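Local coordinates for fatty acid metabolism regulator protein (Bacillus subtilis, PDB 1VI0) that represses transcription of genes for fatty acid transport and beta-oxidation as a homodimeric TetR-family regulator, its DNA binding being inhibited by long-chain fatty acyl-CoA, at residues A79-E83 with G143-E147; H100-I104 with W169-Q174; Q107-R111 with D163-T167. All coordinates share one frame. Numbering follows the deposited sequence.

Interaction 1: A79-E83 with G143-E147; sequences ATAKE and GEIKE
Glu144, the residue most covered by the contact, lays its carboxylate against the first turn of helix 81-97, overlapping Thr80, Ala81 and Lys82. Its side chain is fully extended (chi1 and chi2 both t) and reaches two backbone amides at once: Ala81 N donates to Glu144 OE1 at 2.7 Å and Lys82 N to Glu144 OE2 at 2.9 Å. The CA atoms of Ala81 and Glu144, 7.2 Å apart, set the register.

Thr80 is the N-cap residue, with an extended psi of 162° before the chain turns helical at Ala81. With its chi1 in the p well it closes a capping box with Glu83: Glu83 N donates to Thr80 OG1 at 3.0 Å, and Thr80 N donates to Glu83 OE1 at 2.8 Å. The 143-147 segment is irregular. Gly143, at phi 79°, ends helix 115-141 in a Schellman motif, Glu144 follows near -87/-17, Ile145 is extended (-106/142), and Lys146 and Glu147 continue in polyproline-like conformation. Beside the polar pair, Ala81 CB meets Ile145 CD1 at 4.2 Å, and Ala81 also packs on Ile135 of helix 115-141. Lys82 leads away to a salt bridge with Glu187, while His194 of the second subunit packs on Glu144 and Lys82.

Capping box and tertiary carboxylate together give the amides of Ala81, Lys82 and Glu83 acceptors that the helix itself cannot supply, and the negative charge of Glu144 sits favourably at the positive end of the helix dipole.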
loop_
_atom_site.group_PDB
_atom_site.type_symbol
_atom_site.label_atom_id
_atom_site.label_comp_id
_atom_site.label_asym_id
_atom_site.label_seq_id
_atom_site.Cartn_x
_atom_site.Cartn_y
_atom_site.Cartn_z
ATOM N N ALA A 79 -27.880 -7.405 -4.915
ATOM C CA ALA A 79 -28.283 -6.997 -6.228
ATOM C C ALA A 79 -27.294 -6.026 -6.877
ATOM O O ALA A 79 -26.665 -6.336 -7.892
ATOM C CB ALA A 79 -29.657 -6.325 -6.212
ATOM N N THR A 80 -27.067 -4.888 -6.216
ATOM C CA THR A 80 -26.341 -3.803 -6.825
ATOM C C THR A 80 -24.838 -3.850 -6.587
ATOM O O THR A 80 -24.346 -4.518 -5.685
ATOM C CB THR A 80 -26.904 -2.425 -6.331
ATOM O OG1 THR A 80 -26.493 -2.298 -4.959
ATOM C CG2 THR A 80 -28.438 -2.457 -6.371
ATOM N N ALA A 81 -24.127 -3.112 -7.411
ATOM C CA ALA A 81 -22.664 -3.021 -7.258
ATOM C C ALA A 81 -22.351 -2.426 -5.885
ATOM O O ALA A 81 -21.451 -2.918 -5.209
ATOM C CB ALA A 81 -22.109 -2.180 -8.383
ATOM N N LYS A 82 -23.134 -1.407 -5.459
ATOM C CA LYS A 82 -22.888 -0.805 -4.131
ATOM C C LYS A 82 -23.100 -1.823 -3.029
ATOM O O LYS A 82 -22.254 -1.912 -2.145
ATOM C CB LYS A 82 -23.757 0.438 -3.953
ATOM C CG LYS A 82 -23.703 1.064 -2.545
ATOM C CD LYS A 82 -24.563 2.349 -2.478
ATOM C CE LYS A 82 -24.353 2.930 -1.062
ATOM N NZ LYS A 82 -25.239 4.105 -0.864
ATOM N N GLU A 83 -24.146 -2.654 -3.087
ATOM C CA GLU A 83 -24.369 -3.717 -2.106
ATOM C C GLU A 83 -23.262 -4.739 -2.072
ATOM O O GLU A 83 -22.736 -5.168 -1.010
ATOM C CB GLU A 83 -25.727 -4.410 -2.440
ATOM C CG GLU A 83 -26.896 -3.554 -2.028
ATOM C CD GLU A 83 -28.233 -3.996 -2.637
ATOM O OE1 GLU A 83 -28.271 -4.711 -3.639
ATOM O OE2 GLU A 83 -29.262 -3.541 -2.071
ATOM N N GLY A 143 -26.036 0.078 -15.679
ATOM C CA GLY A 143 -26.204 1.544 -15.653
ATOM C C GLY A 143 -26.032 2.085 -14.245
ATOM O O GLY A 143 -26.273 3.300 -14.001
ATOM N N GLU A 144 -25.488 1.312 -13.317
ATOM C CA GLU A 144 -25.267 1.835 -11.935
ATOM C C GLU A 144 -23.932 2.537 -11.806
ATOM O O GLU A 144 -23.706 3.295 -10.812
ATOM C CB GLU A 144 -25.271 0.688 -10.919
ATOM C CG GLU A 144 -25.021 1.140 -9.481
ATOM C CD GLU A 144 -24.905 -0.011 -8.512
ATOM O OE1 GLU A 144 -25.013 -1.163 -8.980
ATOM O OE2 GLU A 144 -24.669 0.217 -7.309
ATOM N N ILE A 145 -22.997 2.342 -12.707
ATOM C CA ILE A 145 -21.631 2.884 -12.567
ATOM C C ILE A 145 -21.422 4.056 -13.498
ATOM O O ILE A 145 -21.912 4.067 -14.621
ATOM C CB ILE A 145 -20.602 1.771 -12.852
ATOM C CG1 ILE A 145 -20.667 0.690 -11.791
ATOM C CG2 ILE A 145 -19.180 2.304 -12.977
ATOM C CD1 ILE A 145 -20.537 1.123 -10.372
ATOM N N LYS A 146 -20.703 5.066 -13.025
ATOM C CA LYS A 146 -20.473 6.306 -13.749
ATOM C C LYS A 146 -19.935 6.063 -15.154
ATOM O O LYS A 146 -18.930 5.360 -15.314
ATOM C CB LYS A 146 -19.395 7.106 -12.978
ATOM C CG LYS A 146 -18.973 8.372 -13.663
ATOM C CD LYS A 146 -19.290 9.615 -12.853
ATOM C CE LYS A 146 -18.187 10.637 -12.998
ATOM N NZ LYS A 146 -18.074 11.147 -14.392
ATOM N N GLU A 147 -20.521 6.725 -16.142
ATOM C CA GLU A 147 -20.000 6.591 -17.505
ATOM C C GLU A 147 -18.588 7.107 -17.578
ATOM O O GLU A 147 -18.181 8.090 -16.929
ATOM C CB GLU A 147 -20.904 7.303 -18.496
ATOM C CG GLU A 147 -20.785 6.836 -19.930
ATOM C CD GLU A 147 -21.082 7.923 -20.946
ATOM O OE1 GLU A 147 -21.974 8.766 -20.669
ATOM O OE2 GLU A 147 -20.436 7.929 -22.034
#

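Interaction 2: H100-I104 with W169-Q174; sequences HNLAI and WVMNDQ
Apolar packing joins the first turn of helix 100-109 to the C-terminal end of helix 151-171. Ala103 points its CB at the partner segment and touches Trp169 CZ3 at 3.8 Å and Val170 CG2 at 4.1 Å. The indole, with chi1 t, reaches across to this methyl group, and its ring also makes an edge-to-face contact with Tyr176. The nearest CA pairs are Ile104 with Val170 at 6.9 Å and His100 with Gln174 at 7.6 Å.

Backbone bonds shape the second segment. Helix 151-171 closes in a Schellman motif, with Gln174 N donating to Trp169 O at 2.8 Å and Asp173 N to Val170 O at 3.0 Å. Asp173 (61/27) and Gln174 (54/39) both have positive phi, a conformation that turns Gln174 back toward helix 100-109.

The polar part belongs to Gln174 (chi1 m, chi2 t). Its NE2 donates to His100 O at 3.3 Å, sharing that carbonyl with Ile104 N, the i to i+4 donor of the helix at 3.2 Å. NE2 also lies over one face of the His100 imidazole and 3.9 Å from Ile104 CG1, while Gln174 OE1 is 3.2 Å from His100 CD2.

Gln174 thus joins the helix end to the backbone of helix 100-109, and the small Ala103 lets the bulky indole come close, so the contact rests on apolar packing and one neutral amide hydrogen bond.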
loop_
_atom_site.group_PDB
_atom_site.type_symbol
_atom_site.label_atom_id
_atom_site.label_comp_id
_atom_site.label_asym_id
_atom_site.label_seq_id
_atom_site.Cartn_x
_atom_site.Cartn_y
_atom_site.Cartn_z
ATOM N N HIS A 100 -5.391 -10.237 14.829
ATOM C CA HIS A 100 -4.345 -9.244 14.992
ATOM C C HIS A 100 -3.067 -9.613 14.204
ATOM O O HIS A 100 -2.529 -8.786 13.473
ATOM C CB HIS A 100 -4.010 -9.133 16.479
ATOM C CG HIS A 100 -3.064 -8.092 16.913
ATOM N ND1 HIS A 100 -1.685 -8.342 16.987
ATOM C CD2 HIS A 100 -3.216 -6.819 17.349
ATOM C CE1 HIS A 100 -1.077 -7.249 17.426
ATOM N NE2 HIS A 100 -1.983 -6.317 17.650
ATOM N N ASN A 101 -2.642 -10.870 14.396
ATOM C CA ASN A 101 -1.359 -11.286 13.746
ATOM C C ASN A 101 -1.521 -11.377 12.253
ATOM O O ASN A 101 -0.656 -10.900 11.503
ATOM C CB ASN A 101 -0.908 -12.585 14.389
ATOM C CG ASN A 101 -0.354 -12.364 15.797
ATOM O OD1 ASN A 101 0.129 -11.288 16.154
ATOM N ND2 ASN A 101 -0.334 -13.438 16.561
ATOM N N LEU A 102 -2.656 -11.909 11.784
ATOM C CA LEU A 102 -2.837 -11.911 10.339
ATOM C C LEU A 102 -2.771 -10.498 9.777
ATOM O O LEU A 102 -2.213 -10.332 8.678
ATOM C CB LEU A 102 -4.187 -12.574 10.015
ATOM C CG LEU A 102 -4.472 -12.696 8.511
ATOM C CD1 LEU A 102 -3.346 -13.470 7.818
ATOM C CD2 LEU A 102 -5.802 -13.363 8.240
ATOM N N ALA A 103 -3.394 -9.496 10.405
ATOM C CA ALA A 103 -3.334 -8.123 9.920
ATOM C C ALA A 103 -1.921 -7.579 9.848
ATOM O O ALA A 103 -1.577 -6.846 8.915
ATOM C CB ALA A 103 -4.187 -7.221 10.822
ATOM N N ILE A 104 -1.045 -7.946 10.786
ATOM C CA ILE A 104 0.361 -7.502 10.772
ATOM C C ILE A 104 1.039 -8.193 9.566
ATOM O O ILE A 104 1.747 -7.569 8.787
ATOM C CB ILE A 104 1.089 -7.829 12.066
ATOM C CG1 ILE A 104 0.688 -6.839 13.182
ATOM C CG2 ILE A 104 2.631 -7.696 11.843
ATOM C CD1 ILE A 104 1.122 -7.267 14.572
ATOM N N TRP A 169 -5.050 1.743 10.477
ATOM C CA TRP A 169 -5.457 1.069 11.737
ATOM C C TRP A 169 -4.375 0.178 12.302
ATOM O O TRP A 169 -4.015 0.255 13.510
ATOM C CB TRP A 169 -6.702 0.301 11.367
ATOM C CG TRP A 169 -7.159 -0.702 12.334
ATOM C CD1 TRP A 169 -7.900 -0.478 13.463
ATOM C CD2 TRP A 169 -7.018 -2.114 12.240
ATOM N NE1 TRP A 169 -8.217 -1.635 14.075
ATOM C CE2 TRP A 169 -7.692 -2.686 13.314
ATOM C CE3 TRP A 169 -6.420 -2.962 11.245
ATOM C CZ2 TRP A 169 -7.747 -4.050 13.529
ATOM C CZ3 TRP A 169 -6.477 -4.296 11.475
ATOM C CH2 TRP A 169 -7.142 -4.862 12.586
ATOM N N VAL A 170 -3.643 -0.547 11.421
ATOM C CA VAL A 170 -2.479 -1.322 11.955
ATOM C C VAL A 170 -1.431 -0.424 12.517
ATOM O O VAL A 170 -0.849 -0.707 13.620
ATOM C CB VAL A 170 -1.933 -2.239 10.851
ATOM C CG1 VAL A 170 -0.499 -2.694 11.237
ATOM C CG2 VAL A 170 -2.784 -3.428 10.579
HETATM N N MSE A 171 -1.143 0.713 11.914
HETATM C CA MSE A 171 -0.176 1.680 12.366
HETATM C C MSE A 171 -0.530 2.293 13.715
HETATM O O MSE A 171 0.391 2.637 14.487
HETATM C CB MSE A 171 0.074 2.775 11.325
HETATM C CG MSE A 171 1.591 3.029 11.197
HETATM SE SE MSE A 171 2.373 1.555 10.200
HETATM C CE MSE A 171 2.341 2.401 8.470
ATOM N N ASN A 172 -1.810 2.320 14.055
ATOM C CA ASN A 172 -2.299 2.758 15.351
ATOM C C ASN A 172 -2.559 1.631 16.300
ATOM O O ASN A 172 -3.533 1.574 17.071
ATOM C CB ASN A 172 -3.549 3.647 15.121
ATOM C CG ASN A 172 -3.132 4.960 14.535
ATOM O OD1 ASN A 172 -2.707 5.875 15.289
ATOM N ND2 ASN A 172 -3.219 5.126 13.218
ATOM N N ASP A 173 -1.842 0.509 16.127
ATOM C CA ASP A 173 -1.895 -0.658 16.955
ATOM C C ASP A 173 -3.227 -1.340 17.036
ATOM O O ASP A 173 -3.660 -1.931 18.013
ATOM C CB ASP A 173 -1.446 -0.194 18.397
ATOM C CG ASP A 173 0.087 -0.112 18.421
ATOM O OD1 ASP A 173 0.638 0.999 18.264
ATOM O OD2 ASP A 173 0.705 -1.181 18.610
ATOM N N GLN A 174 -4.044 -1.190 15.965
ATOM C CA GLN A 174 -5.345 -1.755 15.818
ATOM C C GLN A 174 -6.240 -1.391 17.026
ATOM O O GLN A 174 -7.090 -2.160 17.383
ATOM C CB GLN A 174 -5.285 -3.290 15.678
ATOM C CG GLN A 174 -4.310 -3.743 14.588
ATOM C CD GLN A 174 -4.067 -5.227 14.526
ATOM O OE1 GLN A 174 -4.950 -6.079 14.730
ATOM N NE2 GLN A 174 -2.829 -5.625 14.193
#

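Interaction 3: Q107-R111 with D163-T167; sequences QLELR and DETVT. With DCC (dodecyl-coa), chain C.
Gln107, Asp163 and Thr167 bury the most surface here. Gln107, folded with chi1 and chi2 both m, points toward helix 151-171, where NE2 donates to Asp163 OD1 and to Thr167 OG1, both at 2.9 Å; its CD rests 3.5 Å from Val166 CG1. The CA atoms of Gln107 and Thr167 are only 5.8 Å apart. One water donates to Gln107 OE1 and Asp163 OD1; another links Gln107 O with Thr167 OG1.

Asp163, chi1 t, also forms a two-pronged salt bridge with Arg111: NH1 to OD2 and NH2 to OD1, each 2.7 Å. The dodecyl-CoA oxygen OA1 lies over one face of this guanidinium, 3.0 Å from Arg111 CD, so the ion pair lines the acyl-CoA pocket at the thioester.

Helix 100-109 carries a wider pi-type turn at 107-109. Around the contact, Val166 packs on Phe93 and Leu96 of helix 81-97, Leu110 on helix 52-75, and Glu164 salt-bridges Arg111 of the second subunit.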
loop_
_atom_site.group_PDB
_atom_site.type_symbol
_atom_site.label_atom_id
_atom_site.label_comp_id
_atom_site.label_asym_id
_atom_site.label_seq_id
_atom_site.Cartn_x
_atom_site.Cartn_y
_atom_site.Cartn_z
ATOM N N GLN A 107 -0.493 -6.429 6.239
ATOM C CA GLN A 107 -0.157 -5.052 6.049
ATOM C C GLN A 107 1.324 -4.719 6.073
ATOM O O GLN A 107 1.744 -3.686 5.512
ATOM C CB GLN A 107 -0.891 -4.171 7.070
ATOM C CG GLN A 107 -2.396 -4.362 7.007
ATOM C CD GLN A 107 -3.006 -4.385 5.631
ATOM O OE1 GLN A 107 -3.421 -5.441 5.167
ATOM N NE2 GLN A 107 -3.132 -3.269 4.938
ATOM N N LEU A 108 2.090 -5.611 6.702
ATOM C CA LEU A 108 3.512 -5.396 6.833
ATOM C C LEU A 108 4.346 -6.537 6.278
ATOM O O LEU A 108 5.101 -6.295 5.307
ATOM C CB LEU A 108 3.894 -5.195 8.313
ATOM C CG LEU A 108 4.072 -3.798 8.867
ATOM C CD1 LEU A 108 3.493 -2.688 8.043
ATOM C CD2 LEU A 108 3.527 -3.730 10.322
ATOM N N GLU A 109 4.202 -7.741 6.813
ATOM C CA GLU A 109 5.104 -8.842 6.443
ATOM C C GLU A 109 5.026 -9.384 5.056
ATOM O O GLU A 109 6.028 -9.879 4.504
ATOM C CB GLU A 109 5.024 -9.939 7.520
ATOM C CG GLU A 109 5.315 -9.377 8.923
ATOM C CD GLU A 109 6.679 -8.757 9.059
ATOM O OE1 GLU A 109 7.624 -9.083 8.263
ATOM O OE2 GLU A 109 6.849 -7.912 9.946
ATOM N N LEU A 110 3.895 -9.400 4.383
ATOM C CA LEU A 110 3.774 -9.852 3.021
ATOM C C LEU A 110 4.274 -8.823 2.030
ATOM O O LEU A 110 4.366 -9.148 0.825
ATOM C CB LEU A 110 2.301 -10.184 2.723
ATOM C CG LEU A 110 1.876 -11.624 2.920
ATOM C CD1 LEU A 110 0.352 -11.762 2.980
ATOM C CD2 LEU A 110 2.466 -12.545 1.882
ATOM N N ARG A 111 4.635 -7.618 2.421
ATOM C CA ARG A 111 5.022 -6.529 1.546
ATOM C C ARG A 111 6.528 -6.555 1.230
ATOM O O ARG A 111 7.236 -5.574 1.503
ATOM C CB ARG A 111 4.659 -5.175 2.180
ATOM C CG ARG A 111 3.262 -5.121 2.800
ATOM C CD ARG A 111 2.203 -4.482 1.937
ATOM N NE ARG A 111 0.848 -4.862 2.338
ATOM C CZ ARG A 111 -0.273 -4.210 2.117
ATOM N NH1 ARG A 111 -0.269 -3.048 1.468
ATOM N NH2 ARG A 111 -1.436 -4.716 2.519
ATOM N N ASP A 163 -7.276 -1.009 1.578
ATOM C CA ASP A 163 -6.009 -1.413 2.078
ATOM C C ASP A 163 -5.311 -0.326 2.907
ATOM O O ASP A 163 -4.863 -0.663 4.049
ATOM C CB ASP A 163 -5.078 -1.796 0.895
ATOM C CG ASP A 163 -3.771 -2.368 1.374
ATOM O OD1 ASP A 163 -3.806 -3.411 2.113
ATOM O OD2 ASP A 163 -2.684 -1.926 0.907
ATOM N N GLU A 164 -5.471 0.936 2.509
ATOM C CA GLU A 164 -4.777 2.011 3.306
ATOM C C GLU A 164 -5.579 2.224 4.605
ATOM O O GLU A 164 -4.946 2.599 5.622
ATOM C CB GLU A 164 -4.698 3.292 2.494
ATOM C CG GLU A 164 -4.125 4.481 3.253
ATOM C CD GLU A 164 -2.666 4.256 3.664
ATOM O OE1 GLU A 164 -1.985 3.400 3.102
ATOM O OE2 GLU A 164 -2.278 4.979 4.622
ATOM N N THR A 165 -6.882 2.024 4.522
ATOM C CA THR A 165 -7.678 2.122 5.784
ATOM C C THR A 165 -7.210 1.096 6.782
ATOM O O THR A 165 -6.957 1.400 7.995
ATOM C CB THR A 165 -9.191 2.085 5.495
ATOM O OG1 THR A 165 -9.545 3.139 4.600
ATOM C CG2 THR A 165 -9.892 2.377 6.849
ATOM N N VAL A 166 -6.901 -0.134 6.342
ATOM C CA VAL A 166 -6.402 -1.191 7.202
ATOM C C VAL A 166 -4.999 -0.803 7.671
ATOM O O VAL A 166 -4.660 -0.908 8.848
ATOM C CB VAL A 166 -6.423 -2.550 6.489
ATOM C CG1 VAL A 166 -5.914 -3.602 7.506
ATOM C CG2 VAL A 166 -7.862 -2.948 6.106
ATOM N N THR A 167 -4.123 -0.388 6.785
ATOM C CA THR A 167 -2.740 -0.006 7.195
ATOM C C THR A 167 -2.734 1.091 8.238
ATOM O O THR A 167 -2.023 0.984 9.270
ATOM C CB THR A 167 -1.994 0.410 5.916
ATOM O OG1 THR A 167 -1.740 -0.766 5.149
ATOM C CG2 THR A 167 -0.651 1.061 6.286
HETATM C C2 DCC C . -3.389 1.485 -17.617
HETATM C C4 DCC C . -2.826 -0.426 -16.579
HETATM C C5 DCC C . -3.366 -0.030 -15.377
HETATM C C6 DCC C . -3.912 1.274 -15.371
HETATM C C8 DCC C . -2.615 -1.982 -15.069
HETATM C C10 DCC C . -6.888 -11.164 2.345
HETATM C C11 DCC C . -6.752 -12.059 3.589
HETATM C C12 DCC C . -5.696 -13.152 3.446
HETATM N N9 DCC C . -2.321 -1.678 -16.376
HETATM N N7 DCC C . -3.210 -1.012 -14.421
HETATM N N3 DCC C . -2.824 0.272 -17.734
HETATM N N1 DCC C . -3.965 1.999 -16.509
HETATM N N6 DCC C . -4.427 1.791 -14.255
HETATM C "C1'" DCC C . -1.751 -2.565 -17.455
HETATM C "C2'" DCC C . -0.551 -3.420 -16.993
HETATM O "O2'" DCC C . 0.639 -2.696 -17.407
HETATM C "C3'" DCC C . -0.692 -4.664 -17.932
HETATM O "O3'" DCC C . -0.348 -4.239 -19.298
HETATM C "C4'" DCC C . -2.262 -4.839 -17.886
HETATM O "O4'" DCC C . -2.791 -3.528 -17.685
HETATM C "C5'" DCC C . -2.664 -5.851 -16.837
HETATM O "O5'" DCC C . -2.076 -5.594 -15.529
HETATM P P1 DCC C . -2.918 -5.618 -14.178
HETATM O O11 DCC C . -2.014 -5.365 -13.077
HETATM O O12 DCC C . -4.160 -4.690 -14.367
HETATM O O6 DCC C . -3.545 -7.037 -14.125
HETATM P P2 DCC C . -2.568 -8.162 -13.832
HETATM O O21 DCC C . -3.436 -9.345 -13.473
HETATM O O22 DCC C . -1.595 -8.263 -14.927
HETATM O O7 DCC C . -1.730 -7.833 -12.482
HETATM C CPA DCC C . -2.380 -8.162 -11.173
HETATM C CPB DCC C . -1.428 -7.763 -10.008
HETATM C CP8 DCC C . -0.841 -6.364 -10.274
HETATM C CP7 DCC C . -0.286 -8.772 -10.010
HETATM C CP9 DCC C . -2.064 -7.894 -8.672
HETATM O OP3 DCC C . -1.831 -5.437 -10.574
HETATM C CP6 DCC C . 0.030 -5.855 -9.143
HETATM O OP2 DCC C . 1.068 -6.439 -8.861
HETATM N NP2 DCC C . -0.427 -4.777 -8.568
HETATM C CP5 DCC C . 0.306 -4.160 -7.387
HETATM C CP4 DCC C . -0.482 -4.690 -6.126
HETATM C CP3 DCC C . 0.285 -4.336 -4.839
HETATM O OP1 DCC C . 1.433 -4.748 -4.675
HETATM N NP1 DCC C . -0.340 -3.565 -4.010
HETATM C CP2 DCC C . 0.193 -3.062 -2.726
HETATM C CP1 DCC C . -0.684 -3.728 -1.708
HETATM S S DCC C . -0.955 -5.507 -1.869
HETATM P P3 DCC C . 0.520 -5.027 -20.397
HETATM O O31 DCC C . 1.631 -5.687 -19.712
HETATM O O32 DCC C . -0.342 -6.007 -21.076
HETATM O O33 DCC C . 0.943 -3.914 -21.317
HETATM C CA1 DCC C . 0.512 -6.147 -1.021
HETATM C CA2 DCC C . 0.341 -7.629 -0.561
HETATM O OA1 DCC C . 1.479 -5.460 -0.784
HETATM C CA3 DCC C . -0.461 -7.751 0.749
HETATM C CA4 DCC C . -1.699 -8.568 0.763
HETATM C CA5 DCC C . -2.985 -7.772 0.766
HETATM C CA6 DCC C . -4.100 -8.378 1.600
HETATM C CA7 DCC C . -5.259 -8.957 0.821
HETATM C CA8 DCC C . -6.626 -8.847 1.391
HETATM C CA9 DCC C . -6.910 -9.659 2.659
HETATM O O HOH W 1 -5.539 -5.137 3.551
HETATM O O HOH W 2 1.109 -1.210 4.378
#

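How the interactions relate
All three contacts belong to the helical C-terminal region. Interactions 2 and 3 are neighbours, their centres 8 Å apart, and both pair helix 100-109 with helix 151-171; interaction 3 is nested along the chain inside the loop closed by interaction 2. They touch where Val170 packs on Gln107 and Leu108. Interaction 1 is remote, its centre 31 Å from that of interaction 2 and 27 Å from that of interaction 3, at the start of helix 81-97, and its segments alternate with theirs in sequence. Interaction 3 holds pocket residues, and Glu164 of the second subunit also bonds the acyl-CoA, so the ligand lies close to the dimer partner; interaction 1 meets that subunit far from the ligand.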